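PDB 7CMJ: hypoxanthine phosphoribosyltransferase from Leishmania donovani, which catalyses transfer of the 5-phosphoribosyl group from 5-phosphoribosylpyrophosphate onto hypoxanthine or guanine, making IMP or GMP in purine salvage. Local coordinates for residues K87-C92 with L110-S115; L154-S159 with V171-H176. All coordinates share one frame; numbering follows the deposited sequence.

Contact 1: residues K87-C92 with L110-S115; sequences KVEFIC and LDVRDS. With PO4 (phosphate ion), chain J.
Cys92 and Leu110 form the antiparallel hydrogen-bonded pair at which the outermost strand 107-110 joins strand 86-94 in the mixed sheet of the phosphoribosyltransferase fold. Two backbone bonds close this pair, Cys92 N to Leu110 O at 3.2 Å and Leu110 N to Cys92 O at 3.1 Å. Beyond it the chain leaves the sheet, and the carboxylate of Glu89 takes over as bridge. Glu89 OE2 accepts Arg113 N at 2.8 Å in a fairly straight bond (162°), while Glu89 OE1 accepts Asp114 N at 3.0 Å with more bend (136°). Both donors lie well above the carboxylate plane. A bend at chi2 (-72°) brings the carboxylate round to these amides.

Among apolar groups, Val112 CG1 sits against Glu89 CB and lies 3.9 Å from Ile91 CG2, the two branched side chains side by side and pointing the same way. On the side of the sheet that carries Cys92 and Leu110, Leu110 CD2 comes close to Phe90 O and CB.

Two acidic oxygens, Glu89 OE1 and Asp114 OD2, lie close; Lys66 of a second subunit, salt-bridged to OE1, would balance their charge. Lys87 NZ reaches Asp114 OD2 through a water, weakly on the aspartate side. Arg113, salt-bridged to Glu188 of that second subunit, turns the edge of its guanidinium to a phosphate ion, probably from the crystallisation liquor, that also accepts a bond from Lys66 N of the same subunit. Phosphate O2 is gripped twice, by Arg113 NH1 at 3.2 Å and by Arg113 NH2 at 3.0 Å.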
ATOM      1  N   LYS A  87     -14.521  16.767   1.177  1.00 39.11           N
ATOM      2  CA  LYS A  87     -13.860  15.620   1.790  1.00 34.35           C
ATOM      3  C   LYS A  87     -12.445  15.541   1.228  1.00 37.91           C
ATOM      4  O   LYS A  87     -12.151  16.100   0.164  1.00 44.39           O
ATOM      5  CB  LYS A  87     -14.618  14.308   1.535  1.00 30.74           C
ATOM      6  CG  LYS A  87     -15.988  14.313   2.156  1.00 41.16           C
ATOM      7  CD  LYS A  87     -16.626  12.945   2.223  1.00 36.98           C
ATOM      8  CE  LYS A  87     -17.917  12.988   3.011  1.00 34.42           C
ATOM      9  NZ  LYS A  87     -18.849  11.920   2.567  1.00 48.25           N
ATOM     10  N   VAL A  88     -11.554  14.864   1.949  1.00 30.54           N
ATOM     11  CA  VAL A  88     -10.151  14.783   1.546  1.00 30.93           C
ATOM     12  C   VAL A  88      -9.713  13.328   1.429  1.00 38.13           C
ATOM     13  O   VAL A  88      -9.863  12.538   2.370  1.00 35.01           O
ATOM     14  CB  VAL A  88      -9.225  15.525   2.522  1.00 29.39           C
ATOM     15  CG1 VAL A  88      -7.871  15.765   1.855  1.00 29.68           C
ATOM     16  CG2 VAL A  88      -9.856  16.828   2.987  1.00 33.31           C
ATOM     17  N   GLU A  89      -9.116  12.998   0.298  1.00 44.43           N
ATOM     18  CA  GLU A  89      -8.485  11.706   0.103  1.00 42.30           C
ATOM     19  C   GLU A  89      -7.029  11.916  -0.283  1.00 41.73           C
ATOM     20  O   GLU A  89      -6.674  12.921  -0.904  1.00 43.74           O
ATOM     21  CB  GLU A  89      -9.217  10.902  -0.964  1.00 35.61           C
ATOM     22  CG  GLU A  89     -10.626  10.507  -0.554  1.00 38.78           C
ATOM     23  CD  GLU A  89     -10.642   9.428   0.523  1.00 50.97           C
ATOM     24  OE1 GLU A  89     -11.733   9.179   1.074  1.00 53.10           O
ATOM     25  OE2 GLU A  89      -9.572   8.834   0.827  1.00 50.18           O
ATOM     26  N   PHE A  90      -6.184  10.972   0.108  1.00 36.10           N
ATOM     27  CA  PHE A  90      -4.766  11.037  -0.212  1.00 32.56           C
ATOM     28  C   PHE A  90      -4.370   9.850  -1.068  1.00 33.17           C
ATOM     29  O   PHE A  90      -4.833   8.723  -0.852  1.00 41.31           O
ATOM     30  CB  PHE A  90      -3.922  11.062   1.045  1.00 25.15           C
ATOM     31  CG  PHE A  90      -4.346  12.112   2.016  1.00 38.33           C
ATOM     32  CD1 PHE A  90      -3.654  13.319   2.102  1.00 31.18           C
ATOM     33  CD2 PHE A  90      -5.452  11.908   2.838  1.00 37.51           C
ATOM     34  CE1 PHE A  90      -4.049  14.287   2.982  1.00 25.17           C
ATOM     35  CE2 PHE A  90      -5.852  12.876   3.729  1.00 34.60           C
ATOM     36  CZ  PHE A  90      -5.149  14.072   3.800  1.00 38.98           C
ATOM     37  N   ILE A  91      -3.518  10.107  -2.048  1.00 33.65           N
ATOM     38  CA  ILE A  91      -2.876   9.034  -2.784  1.00 37.08           C
ATOM     39  C   ILE A  91      -1.377   9.264  -2.731  1.00 31.84           C
ATOM     40  O   ILE A  91      -0.899  10.376  -2.507  1.00 29.48           O
ATOM     41  CB  ILE A  91      -3.373   8.929  -4.236  1.00 32.64           C
ATOM     42  CG1 ILE A  91      -2.947  10.143  -5.046  1.00 37.37           C
ATOM     43  CG2 ILE A  91      -4.887   8.789  -4.275  1.00 29.82           C
ATOM     44  CD1 ILE A  91      -3.194   9.925  -6.544  1.00 42.77           C
ATOM     45  N   CYS A  92      -0.632   8.184  -2.905  1.00 27.66           N
ATOM     46  CA  CYS A  92       0.819   8.270  -2.907  1.00 37.05           C
ATOM     47  C   CYS A  92       1.338   7.284  -3.936  1.00 38.75           C
ATOM     48  O   CYS A  92       0.978   6.107  -3.910  1.00 40.21           O
ATOM     49  CB  CYS A  92       1.413   7.980  -1.523  1.00 42.73           C
ATOM     50  SG  CYS A  92       3.194   8.327  -1.372  1.00 49.51           S
ATOM     51  N   LEU A 110      -0.860   4.247  -2.186  1.00 29.73           N
ATOM     52  CA  LEU A 110      -2.018   4.544  -1.351  1.00 33.43           C
ATOM     53  C   LEU A 110      -3.117   5.016  -2.276  1.00 39.39           C
ATOM     54  O   LEU A 110      -2.959   6.030  -2.965  1.00 44.19           O
ATOM     55  CB  LEU A 110      -1.716   5.595  -0.291  1.00 36.01           C
ATOM     56  CG  LEU A 110      -2.913   5.953   0.599  1.00 37.92           C
ATOM     57  CD1 LEU A 110      -3.245   4.754   1.466  1.00 26.84           C
ATOM     58  CD2 LEU A 110      -2.599   7.177   1.471  1.00 30.77           C
ATOM     59  N   ASP A 111      -4.212   4.274  -2.273  1.00 34.63           N
ATOM     60  CA  ASP A 111      -5.422   4.590  -3.012  1.00 32.87           C
ATOM     61  C   ASP A 111      -6.438   5.221  -2.057  1.00 37.68           C
ATOM     62  O   ASP A 111      -6.281   5.192  -0.830  1.00 28.17           O
ATOM     63  CB  ASP A 111      -5.965   3.315  -3.659  1.00 40.61           C
ATOM     64  CG  ASP A 111      -6.955   3.582  -4.766  1.00 45.39           C
ATOM     65  OD1 ASP A 111      -7.517   2.588  -5.278  1.00 53.81           O
ATOM     66  OD2 ASP A 111      -7.175   4.760  -5.131  1.00 51.18           O
ATOM     67  N   VAL A 112      -7.490   5.805  -2.628  1.00 33.38           N
ATOM     68  CA  VAL A 112      -8.454   6.541  -1.809  1.00 35.42           C
ATOM     69  C   VAL A 112      -9.214   5.588  -0.879  1.00 32.91           C
ATOM     70  O   VAL A 112      -9.449   4.416  -1.205  1.00 31.48           O
ATOM     71  CB  VAL A 112      -9.420   7.343  -2.705  1.00 36.28           C
ATOM     72  CG1 VAL A 112      -8.673   8.451  -3.408  1.00 39.80           C
ATOM     73  CG2 VAL A 112     -10.060   6.438  -3.732  1.00 29.37           C
ATOM     74  N   ARG A 113      -9.611   6.107   0.298  1.00 31.23           N
ATOM     75  CA  ARG A 113     -10.349   5.339   1.306  1.00 32.91           C
ATOM     76  C   ARG A 113     -11.847   5.268   1.012  1.00 41.63           C
ATOM     77  O   ARG A 113     -12.499   4.277   1.360  1.00 45.98           O
ATOM     78  CB  ARG A 113     -10.112   5.954   2.694  1.00 29.01           C
ATOM     79  CG  ARG A 113     -10.992   5.425   3.831  1.00 30.05           C
ATOM     80  CD  ARG A 113     -11.035   6.403   5.023  1.00 51.23           C
ATOM     81  NE  ARG A 113      -9.766   6.426   5.760  1.00 60.45           N
ATOM     82  CZ  ARG A 113      -9.504   7.183   6.828  1.00 55.66           C
ATOM     83  NH1 ARG A 113     -10.427   8.007   7.313  1.00 46.31           N
ATOM     84  NH2 ARG A 113      -8.307   7.110   7.411  1.00 54.52           N
ATOM     85  N   ASP A 114     -12.413   6.307   0.413  1.00 42.75           N
ATOM     86  CA  ASP A 114     -13.807   6.305  -0.003  1.00 49.40           C
ATOM     87  C   ASP A 114     -13.894   6.041  -1.497  1.00 49.53           C
ATOM     88  O   ASP A 114     -13.074   6.540  -2.273  1.00 52.76           O
ATOM     89  CB  ASP A 114     -14.495   7.639   0.295  1.00 63.12           C
ATOM     90  CG  ASP A 114     -14.590   7.949   1.778  1.00 74.40           C
ATOM     91  OD1 ASP A 114     -14.693   7.007   2.595  1.00 79.31           O
ATOM     92  OD2 ASP A 114     -14.577   9.156   2.113  1.00 76.59           O
ATOM     93  N   SER A 115     -14.886   5.244  -1.894  1.00 42.27           N
ATOM     94  CA  SER A 115     -15.293   5.204  -3.286  1.00 35.88           C
ATOM     95  C   SER A 115     -15.570   6.618  -3.776  1.00 42.75           C
ATOM     96  O   SER A 115     -16.102   7.454  -3.041  1.00 42.51           O
ATOM     97  CB  SER A 115     -16.552   4.351  -3.453  1.00 35.91           C
ATOM     98  OG  SER A 115     -17.190   4.609  -4.702  1.00 40.32           O
TER
HETATM   99  P   PO4 J 304      -8.867   9.460  10.681  1.00 49.56           P
HETATM  100  O1  PO4 J 304      -8.318   8.245  11.386  1.00 59.27           O
HETATM  101  O2  PO4 J 304      -8.356   9.498   9.274  1.00 36.13           O
HETATM  102  O3  PO4 J 304      -8.344  10.669  11.409  1.00 60.71           O
HETATM  103  O4  PO4 J 304     -10.384   9.458  10.679  1.00 35.78           O
HETATM  104  O   HOH W   1     -17.645   9.272   2.722  1.00 38.69           O

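Contact 2: residues L154-S159 with V171-H176; sequences LLDKPS and VITIPH
Leu154 O receives the amide N of Ile172 at 2.8 Å, nearly along the C=O axis, and opens a short parallel pairing between strands 155-156 and 169-173. This is the edge of the phosphoribosyltransferase sheet, closed by a beta-alpha-beta unit through helix 161-164. Asp156 then bonds the residues either side of Thr173: Asp156 N gives to Ile172 O at 2.9 Å, and Asp156 O accepts Ile174 N at 2.8 Å.

The tight part is at the Leu154 end. Leu154 CG lies anti to the backbone N (chi1 168°); the Leu154 and Val171 side chains cross obliquely, with Leu154 CD1 3.8 Å from Val171 CG1. The Val171 CB packs on Leu154 O, while CG2 reaches Leu154 CA. Next along, Leu155 CD2 approaches Ile172 CB at 4.2 Å on the sheet side that both residues share. At the transition the buried Asp156 runs beside the exposed Thr173, Asp156 OD2 and Thr173 OG1 3.9 Å apart and not bonded.

Toward Pro158 and His176 the contact turns looser and more open to solvent. Pro158 CD rests on Ile174 O, and the Lys157 chain lies beside His176, pointing the same way. The end of Lys157, which probably binds GMP, is engaged elsewhere: NZ makes a salt bridge to Asp129, the probable proton acceptor.

Around the pair, Val171 and Ile172 pack on helix 30-47 through Ala36, Leu154 and Val171 meet Phe71 of helix 69-81, and Ile172 and Ile174 touch strand 23-28 at Val28 and Leu27.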
ATOM      1  N   LEU A 154      -1.003  24.515  -7.806  1.00 40.79           N
ATOM      2  CA  LEU A 154      -0.653  25.736  -7.095  1.00 42.68           C
ATOM      3  C   LEU A 154       0.309  26.573  -7.925  1.00 36.96           C
ATOM      4  O   LEU A 154       0.084  27.763  -8.136  1.00 40.02           O
ATOM      5  CB  LEU A 154      -0.053  25.417  -5.719  1.00 38.63           C
ATOM      6  CG  LEU A 154       0.579  26.676  -5.115  1.00 41.10           C
ATOM      7  CD1 LEU A 154      -0.530  27.591  -4.559  1.00 39.07           C
ATOM      8  CD2 LEU A 154       1.595  26.318  -4.034  1.00 39.42           C
ATOM      9  N   LEU A 155       1.337  25.953  -8.456  1.00 35.83           N
ATOM     10  CA  LEU A 155       2.336  26.611  -9.272  1.00 37.57           C
ATOM     11  C   LEU A 155       2.169  26.169 -10.721  1.00 46.34           C
ATOM     12  O   LEU A 155       2.506  25.032 -11.069  1.00 52.07           O
ATOM     13  CB  LEU A 155       3.734  26.270  -8.774  1.00 42.19           C
ATOM     14  CG  LEU A 155       4.117  26.827  -7.414  1.00 44.71           C
ATOM     15  CD1 LEU A 155       5.594  26.555  -7.202  1.00 41.13           C
ATOM     16  CD2 LEU A 155       3.808  28.332  -7.317  1.00 49.18           C
ATOM     17  N   ASP A 156       1.646  27.062 -11.561  1.00 43.58           N
ATOM     18  CA  ASP A 156       1.640  26.883 -13.011  1.00 41.17           C
ATOM     19  C   ASP A 156       2.952  27.430 -13.574  1.00 43.03           C
ATOM     20  O   ASP A 156       3.161  28.647 -13.614  1.00 53.60           O
ATOM     21  CB  ASP A 156       0.434  27.597 -13.613  1.00 48.73           C
ATOM     22  CG  ASP A 156       0.112  27.138 -15.019  1.00 62.77           C
ATOM     23  OD1 ASP A 156       0.462  25.996 -15.398  1.00 62.08           O
ATOM     24  OD2 ASP A 156      -0.507  27.942 -15.746  1.00 73.80           O
ATOM     25  N   LYS A 157       3.845  26.534 -13.991  1.00 43.86           N
ATOM     26  CA  LYS A 157       5.119  26.851 -14.626  1.00 46.11           C
ATOM     27  C   LYS A 157       4.955  26.880 -16.141  1.00 53.32           C
ATOM     28  O   LYS A 157       3.983  26.329 -16.682  1.00 57.47           O
ATOM     29  CB  LYS A 157       6.183  25.818 -14.223  1.00 46.12           C
ATOM     30  CG  LYS A 157       5.798  24.373 -14.527  1.00 65.79           C
ATOM     31  CD  LYS A 157       6.884  23.366 -14.154  1.00 76.19           C
ATOM     32  CE  LYS A 157       7.541  22.753 -15.392  1.00 82.46           C
ATOM     33  NZ  LYS A 157       8.309  21.514 -15.066  1.00 84.71           N
ATOM     34  N   PRO A 158       5.889  27.516 -16.855  1.00 56.32           N
ATOM     35  CA  PRO A 158       5.799  27.585 -18.321  1.00 54.48           C
ATOM     36  C   PRO A 158       5.528  26.236 -18.974  1.00 54.20           C
ATOM     37  O   PRO A 158       6.189  25.234 -18.678  1.00 62.77           O
ATOM     38  CB  PRO A 158       7.168  28.135 -18.726  1.00 53.84           C
ATOM     39  CG  PRO A 158       7.560  28.983 -17.582  1.00 55.47           C
ATOM     40  CD  PRO A 158       7.043  28.285 -16.352  1.00 50.47           C
ATOM     41  N   SER A 159       4.537  26.227 -19.867  1.00 51.42           N
ATOM     42  CA  SER A 159       4.086  25.032 -20.569  1.00 60.21           C
ATOM     43  C   SER A 159       3.260  25.451 -21.776  1.00 63.34           C
ATOM     44  O   SER A 159       2.568  26.473 -21.747  1.00 58.42           O
ATOM     45  CB  SER A 159       3.258  24.109 -19.669  1.00 66.23           C
ATOM     46  OG  SER A 159       2.444  24.842 -18.773  1.00 73.72           O
ATOM     47  N   VAL A 171      -3.164  28.440  -9.718  1.00 39.87           N
ATOM     48  CA  VAL A 171      -3.230  29.447  -8.661  1.00 38.27           C
ATOM     49  C   VAL A 171      -2.244  30.576  -8.938  1.00 44.91           C
ATOM     50  O   VAL A 171      -2.641  31.735  -9.133  1.00 47.07           O
ATOM     51  CB  VAL A 171      -2.955  28.826  -7.280  1.00 46.08           C
ATOM     52  CG1 VAL A 171      -3.186  29.854  -6.166  1.00 37.16           C
ATOM     53  CG2 VAL A 171      -3.800  27.575  -7.066  1.00 43.49           C
ATOM     54  N   ILE A 172      -0.951  30.257  -8.941  1.00 39.80           N
ATOM     55  CA  ILE A 172       0.082  31.246  -9.223  1.00 50.72           C
ATOM     56  C   ILE A 172       0.828  30.832 -10.483  1.00 50.37           C
ATOM     57  O   ILE A 172       1.479  29.782 -10.511  1.00 44.98           O
ATOM     58  CB  ILE A 172       1.058  31.422  -8.057  1.00 57.13           C
ATOM     59  CG1 ILE A 172       0.309  31.841  -6.803  1.00 71.52           C
ATOM     60  CG2 ILE A 172       2.036  32.521  -8.392  1.00 56.14           C
ATOM     61  CD1 ILE A 172       1.211  32.105  -5.617  1.00 76.30           C
ATOM     62  N   THR A 173       0.735  31.660 -11.517  1.00 55.20           N
ATOM     63  CA  THR A 173       1.547  31.489 -12.708  1.00 48.02           C
ATOM     64  C   THR A 173       2.955  31.974 -12.419  1.00 50.32           C
ATOM     65  O   THR A 173       3.148  33.072 -11.906  1.00 55.24           O
ATOM     66  CB  THR A 173       0.958  32.259 -13.881  1.00 47.97           C
ATOM     67  OG1 THR A 173      -0.193  31.562 -14.367  1.00 55.22           O
ATOM     68  CG2 THR A 173       1.973  32.373 -14.994  1.00 50.00           C
ATOM     69  N   ILE A 174       3.945  31.169 -12.794  1.00 54.40           N
ATOM     70  CA  ILE A 174       5.280  31.287 -12.214  1.00 51.65           C
ATOM     71  C   ILE A 174       6.316  30.919 -13.260  1.00 52.25           C
ATOM     72  O   ILE A 174       6.050  30.105 -14.147  1.00 58.05           O
ATOM     73  CB  ILE A 174       5.398  30.390 -10.986  1.00 52.19           C
ATOM     74  CG1 ILE A 174       6.179  31.097  -9.913  1.00 57.78           C
ATOM     75  CG2 ILE A 174       5.932  29.004 -11.335  1.00 53.95           C
ATOM     76  CD1 ILE A 174       5.382  32.159  -9.266  1.00 64.17           C
ATOM     77  N   PRO A 175       7.492  31.547 -13.215  1.00 55.81           N
ATOM     78  CA  PRO A 175       8.575  31.128 -14.119  1.00 59.07           C
ATOM     79  C   PRO A 175       9.212  29.827 -13.651  1.00 59.76           C
ATOM     80  O   PRO A 175       9.047  29.397 -12.513  1.00 59.11           O
ATOM     81  CB  PRO A 175       9.578  32.295 -14.058  1.00 55.00           C
ATOM     82  CG  PRO A 175       9.286  32.981 -12.761  1.00 54.05           C
ATOM     83  CD  PRO A 175       7.822  32.780 -12.475  1.00 58.74           C
ATOM     84  N   HIS A 176       9.918  29.169 -14.569  1.00 65.59           N
ATOM     85  CA  HIS A 176      10.504  27.869 -14.261  1.00 65.47           C
ATOM     86  C   HIS A 176      11.674  28.043 -13.302  1.00 59.73           C
ATOM     87  O   HIS A 176      12.625  28.768 -13.606  1.00 65.84           O
ATOM     88  CB  HIS A 176      10.960  27.163 -15.538  1.00 78.78           C
ATOM     89  CG  HIS A 176      11.409  25.755 -15.303  1.00 98.27           C
ATOM     90  ND1 HIS A 176      10.540  24.760 -14.909  1.00100.56           N
ATOM     91  CD2 HIS A 176      12.638  25.181 -15.356  1.00103.07           C
ATOM     92  CE1 HIS A 176      11.208  23.630 -14.759  1.00 98.07           C
ATOM     93  NE2 HIS A 176      12.483  23.858 -15.017  1.00 99.74           N
TER

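In the fold
Contacts 1 and 2 belong to one mixed sheet and take opposite ends of it: strand 107-110 is outermost on one side and strand 155-156 on the other. Their centres are 26 Å apart on opposite sides of the chain's centre, and their nearest atoms stay about 15 Å apart. The active site is approached from both. The side chain of Ile91 in contact 1 is about 10 Å from the bound barium ion, held by Glu125 and Asp126, and that of Leu154 in contact 2 about 9 Å from it. Contact 2 carries Lys157, a probable GMP-binding residue, whereas contact 1 is bordered by other subunits of the tetramer.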